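Local coordinates for protein putative NADPH:quinone reductase (Bacillus thuringiensis, PDB 3GMS) that is of unknown function but probably acts as an NADPH-dependent quinone oxidoreductase of the medium-chain dehydrogenase/reductase type, at residues 230-241 and 255-266. Sequence-based numbering, arbitrary orientation.
Sequences AFSLRPNGHFLT and IVTKAKVHANIF
Strands 237-241 and 262-265 pair in parallel at one margin of the six-stranded Rossmann-type sheet, as the two strands of a beta-alpha-beta crossover through helix 252-257; 262-265 is the outermost strand. Successive backbone bonds run from the amide of His262 on Gly237 O to the amide of Phe266 on Thr241 O, and Phe239 is gripped at both ends, its N 2.7 Å from His262 O and its O accepting from Asn264 N. Ahead of the strands, the type II turn from Arg234 to Gly237 offers the amide of Asn236 to Lys260 O (2.8 Å, nearly straight at 169°).

The face with Phe239, Ala263 and Ile265 is mostly apolar, Thr241 apart. There the Phe239 ring takes Ala230 CB over one face and Ala263 CB at its edge, while Ile255 CD1 meets Ala230 CB at 3.5 Å; the small Ala230 lets helix 223-231 pack closely on the Phe239 ring and Ile255. Nearby, Ala259 CB sits over the centre of the Phe231 ring, a CH-pi contact 3.7 Å from the centroid, and a water bridges Leu233 O and Ala259 O.

The other face, with His238, His262 and Asn264, is more polar, though Leu240 also lies on it, its CD1 3.7 Å from Asn264 CB. With its CG anti to the backbone N (chi1 -162°), His238 reaches across to the neighbouring strand, and its NE2 donates to Asn264 OD1 at 2.9 Å, the ring and amide planes 70° apart.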
# COMPACT_ATOMS: atom_id res chain seq x y z
N ALA A 230 -1.74 -2.14 -21.25
CA ALA A 230 -3.12 -2.46 -21.61
C ALA A 230 -3.15 -3.19 -22.96
O ALA A 230 -3.85 -4.15 -23.14
CB ALA A 230 -3.94 -1.18 -21.70
N PHE A 231 -2.36 -2.70 -23.89
CA PHE A 231 -2.31 -3.36 -25.20
C PHE A 231 -1.70 -4.75 -25.20
O PHE A 231 -1.80 -5.49 -26.21
CB PHE A 231 -1.61 -2.45 -26.20
CG PHE A 231 -2.54 -1.45 -26.84
CD1 PHE A 231 -2.93 -0.30 -26.15
CD2 PHE A 231 -3.01 -1.64 -28.15
CE1 PHE A 231 -3.79 0.65 -26.73
CE2 PHE A 231 -3.87 -0.71 -28.75
CZ PHE A 231 -4.27 0.44 -28.05
N SER A 232 -1.06 -5.15 -24.10
CA SER A 232 -0.53 -6.51 -24.01
C SER A 232 -1.56 -7.49 -23.46
O SER A 232 -1.26 -8.66 -23.22
CB SER A 232 0.76 -6.55 -23.19
OG SER A 232 1.71 -5.62 -23.67
N LEU A 233 -2.78 -7.03 -23.26
CA LEU A 233 -3.85 -7.95 -22.83
C LEU A 233 -4.66 -8.51 -23.99
O LEU A 233 -4.81 -7.84 -25.01
CB LEU A 233 -4.84 -7.21 -21.92
CG LEU A 233 -4.13 -6.64 -20.71
CD1 LEU A 233 -5.13 -5.78 -19.94
CD2 LEU A 233 -3.57 -7.75 -19.88
N ARG A 234 -5.23 -9.68 -23.78
CA ARG A 234 -6.18 -10.26 -24.72
C ARG A 234 -7.41 -9.36 -24.81
O ARG A 234 -7.69 -8.58 -23.87
CB ARG A 234 -6.56 -11.68 -24.29
CG ARG A 234 -7.35 -11.80 -22.97
CD ARG A 234 -7.70 -13.24 -22.70
NE ARG A 234 -8.31 -13.45 -21.39
CZ ARG A 234 -9.56 -13.09 -21.04
NH1 ARG A 234 -10.35 -12.47 -21.91
NH2 ARG A 234 -10.00 -13.35 -19.81
N PRO A 235 -8.14 -9.43 -25.95
CA PRO A 235 -9.44 -8.77 -26.01
C PRO A 235 -10.30 -9.25 -24.86
O PRO A 235 -10.27 -10.43 -24.53
CB PRO A 235 -10.04 -9.28 -27.34
CG PRO A 235 -8.89 -9.71 -28.15
CD PRO A 235 -7.78 -10.08 -27.23
N ASN A 236 -11.03 -8.32 -24.24
CA ASN A 236 -11.85 -8.61 -23.06
C ASN A 236 -11.06 -8.93 -21.80
O ASN A 236 -11.64 -9.41 -20.81
CB ASN A 236 -12.91 -9.69 -23.35
CG ASN A 236 -13.75 -9.34 -24.58
OD1 ASN A 236 -14.00 -10.18 -25.44
ND2 ASN A 236 -14.12 -8.07 -24.70
N GLY A 237 -9.76 -8.62 -21.82
CA GLY A 237 -8.92 -8.75 -20.63
C GLY A 237 -9.23 -7.55 -19.75
O GLY A 237 -9.89 -6.60 -20.20
N HIS A 238 -8.70 -7.56 -18.53
CA HIS A 238 -9.09 -6.56 -17.55
C HIS A 238 -7.85 -5.75 -17.16
O HIS A 238 -6.87 -6.31 -16.63
CB HIS A 238 -9.71 -7.26 -16.35
CG HIS A 238 -10.54 -6.35 -15.48
ND1 HIS A 238 -11.34 -6.82 -14.45
CD2 HIS A 238 -10.69 -5.00 -15.47
CE1 HIS A 238 -11.94 -5.80 -13.86
NE2 HIS A 238 -11.56 -4.68 -14.46
N PHE A 239 -7.92 -4.43 -17.41
CA PHE A 239 -6.83 -3.49 -17.11
C PHE A 239 -7.24 -2.69 -15.89
O PHE A 239 -8.37 -2.16 -15.83
CB PHE A 239 -6.62 -2.56 -18.28
CG PHE A 239 -5.57 -1.50 -18.07
CD1 PHE A 239 -4.22 -1.82 -18.15
CD2 PHE A 239 -5.93 -0.18 -17.84
CE1 PHE A 239 -3.25 -0.83 -18.00
CE2 PHE A 239 -4.97 0.83 -17.69
CZ PHE A 239 -3.61 0.49 -17.75
N LEU A 240 -6.37 -2.66 -14.90
CA LEU A 240 -6.67 -1.94 -13.65
C LEU A 240 -5.54 -0.97 -13.28
O LEU A 240 -4.37 -1.36 -13.28
CB LEU A 240 -6.90 -2.96 -12.54
CG LEU A 240 -7.40 -2.47 -11.17
CD1 LEU A 240 -8.88 -2.02 -11.29
CD2 LEU A 240 -7.26 -3.61 -10.18
N THR A 241 -5.85 0.30 -12.99
CA THR A 241 -4.77 1.17 -12.55
C THR A 241 -4.81 1.28 -11.02
O THR A 241 -5.90 1.27 -10.41
CB THR A 241 -4.77 2.57 -13.17
OG1 THR A 241 -5.93 3.27 -12.76
CG2 THR A 241 -4.77 2.50 -14.68
N ILE A 255 -7.64 2.38 -25.30
CA ILE A 255 -7.57 1.08 -24.65
C ILE A 255 -8.88 0.32 -24.91
O ILE A 255 -8.86 -0.87 -25.20
CB ILE A 255 -7.26 1.20 -23.13
CG1 ILE A 255 -5.80 1.61 -22.94
CG2 ILE A 255 -7.55 -0.12 -22.42
CD1 ILE A 255 -5.48 2.01 -21.50
N VAL A 256 -10.01 1.03 -24.84
CA VAL A 256 -11.34 0.41 -25.03
C VAL A 256 -11.65 0.09 -26.50
O VAL A 256 -12.09 -1.01 -26.81
CB VAL A 256 -12.49 1.28 -24.40
CG1 VAL A 256 -13.88 0.79 -24.85
CG2 VAL A 256 -12.39 1.25 -22.88
N THR A 257 -11.39 1.05 -27.39
CA THR A 257 -11.84 0.93 -28.77
C THR A 257 -10.81 0.18 -29.63
O THR A 257 -11.19 -0.67 -30.43
CB THR A 257 -12.20 2.29 -29.41
OG1 THR A 257 -11.01 3.05 -29.64
CG2 THR A 257 -13.14 3.08 -28.50
N LYS A 258 -9.52 0.47 -29.42
CA LYS A 258 -8.43 -0.18 -30.18
C LYS A 258 -7.98 -1.54 -29.59
O LYS A 258 -7.83 -2.53 -30.32
CB LYS A 258 -7.24 0.77 -30.41
CG LYS A 258 -7.63 2.11 -31.10
CD LYS A 258 -6.73 2.46 -32.30
CE LYS A 258 -5.54 3.38 -31.95
NZ LYS A 258 -4.51 2.72 -31.09
N ALA A 259 -7.77 -1.61 -28.27
CA ALA A 259 -7.30 -2.85 -27.65
C ALA A 259 -8.43 -3.76 -27.17
O ALA A 259 -8.19 -4.94 -26.87
CB ALA A 259 -6.30 -2.56 -26.54
N LYS A 260 -9.66 -3.24 -27.12
CA LYS A 260 -10.85 -4.04 -26.72
C LYS A 260 -10.78 -4.61 -25.30
O LYS A 260 -11.29 -5.70 -25.05
CB LYS A 260 -11.15 -5.19 -27.72
CG LYS A 260 -11.94 -4.83 -28.98
CD LYS A 260 -11.10 -3.99 -29.96
CE LYS A 260 -11.65 -4.03 -31.39
NZ LYS A 260 -11.48 -2.69 -32.02
N VAL A 261 -10.18 -3.87 -24.37
CA VAL A 261 -10.05 -4.36 -22.99
C VAL A 261 -10.96 -3.58 -22.07
O VAL A 261 -11.31 -2.45 -22.40
CB VAL A 261 -8.58 -4.32 -22.45
CG1 VAL A 261 -7.60 -5.01 -23.41
CG2 VAL A 261 -8.14 -2.96 -22.15
N HIS A 262 -11.35 -4.21 -20.96
CA HIS A 262 -12.12 -3.53 -19.88
C HIS A 262 -11.13 -2.81 -18.99
O HIS A 262 -10.14 -3.40 -18.60
CB HIS A 262 -12.88 -4.53 -19.03
CG HIS A 262 -13.74 -5.46 -19.82
ND1 HIS A 262 -13.61 -6.84 -19.75
CD2 HIS A 262 -14.73 -5.22 -20.71
CE1 HIS A 262 -14.51 -7.40 -20.55
NE2 HIS A 262 -15.19 -6.44 -21.15
N ALA A 263 -11.38 -1.53 -18.68
CA ALA A 263 -10.45 -0.76 -17.85
C ALA A 263 -11.13 -0.11 -16.64
O ALA A 263 -12.25 0.39 -16.76
CB ALA A 263 -9.72 0.28 -18.68
N ASN A 264 -10.47 -0.18 -15.49
CA ASN A 264 -10.97 0.41 -14.24
C ASN A 264 -9.84 1.01 -13.45
O ASN A 264 -8.65 0.75 -13.71
CB ASN A 264 -11.65 -0.63 -13.35
CG ASN A 264 -12.96 -1.11 -13.93
OD1 ASN A 264 -13.02 -2.19 -14.53
ND2 ASN A 264 -13.99 -0.30 -13.80
N ILE A 265 -10.23 1.80 -12.44
CA ILE A 265 -9.29 2.43 -11.52
C ILE A 265 -9.60 1.87 -10.13
O ILE A 265 -10.76 1.88 -9.71
CB ILE A 265 -9.47 3.98 -11.47
CG1 ILE A 265 -9.24 4.63 -12.82
CG2 ILE A 265 -8.48 4.59 -10.50
CD1 ILE A 265 -10.47 4.90 -13.63
N PHE A 266 -8.58 1.38 -9.43
CA PHE A 266 -8.80 0.86 -8.07
C PHE A 266 -8.33 1.86 -7.02
O PHE A 266 -7.22 2.40 -7.12
CB PHE A 266 -8.07 -0.47 -7.86
CG PHE A 266 -8.26 -1.03 -6.49
CD1 PHE A 266 -9.39 -1.82 -6.20
CD2 PHE A 266 -7.31 -0.78 -5.48
CE1 PHE A 266 -9.58 -2.32 -4.91
CE2 PHE A 266 -7.48 -1.25 -4.20
CZ PHE A 266 -8.61 -2.04 -3.90
O HOH W 1 -6.25 -6.83 -27.22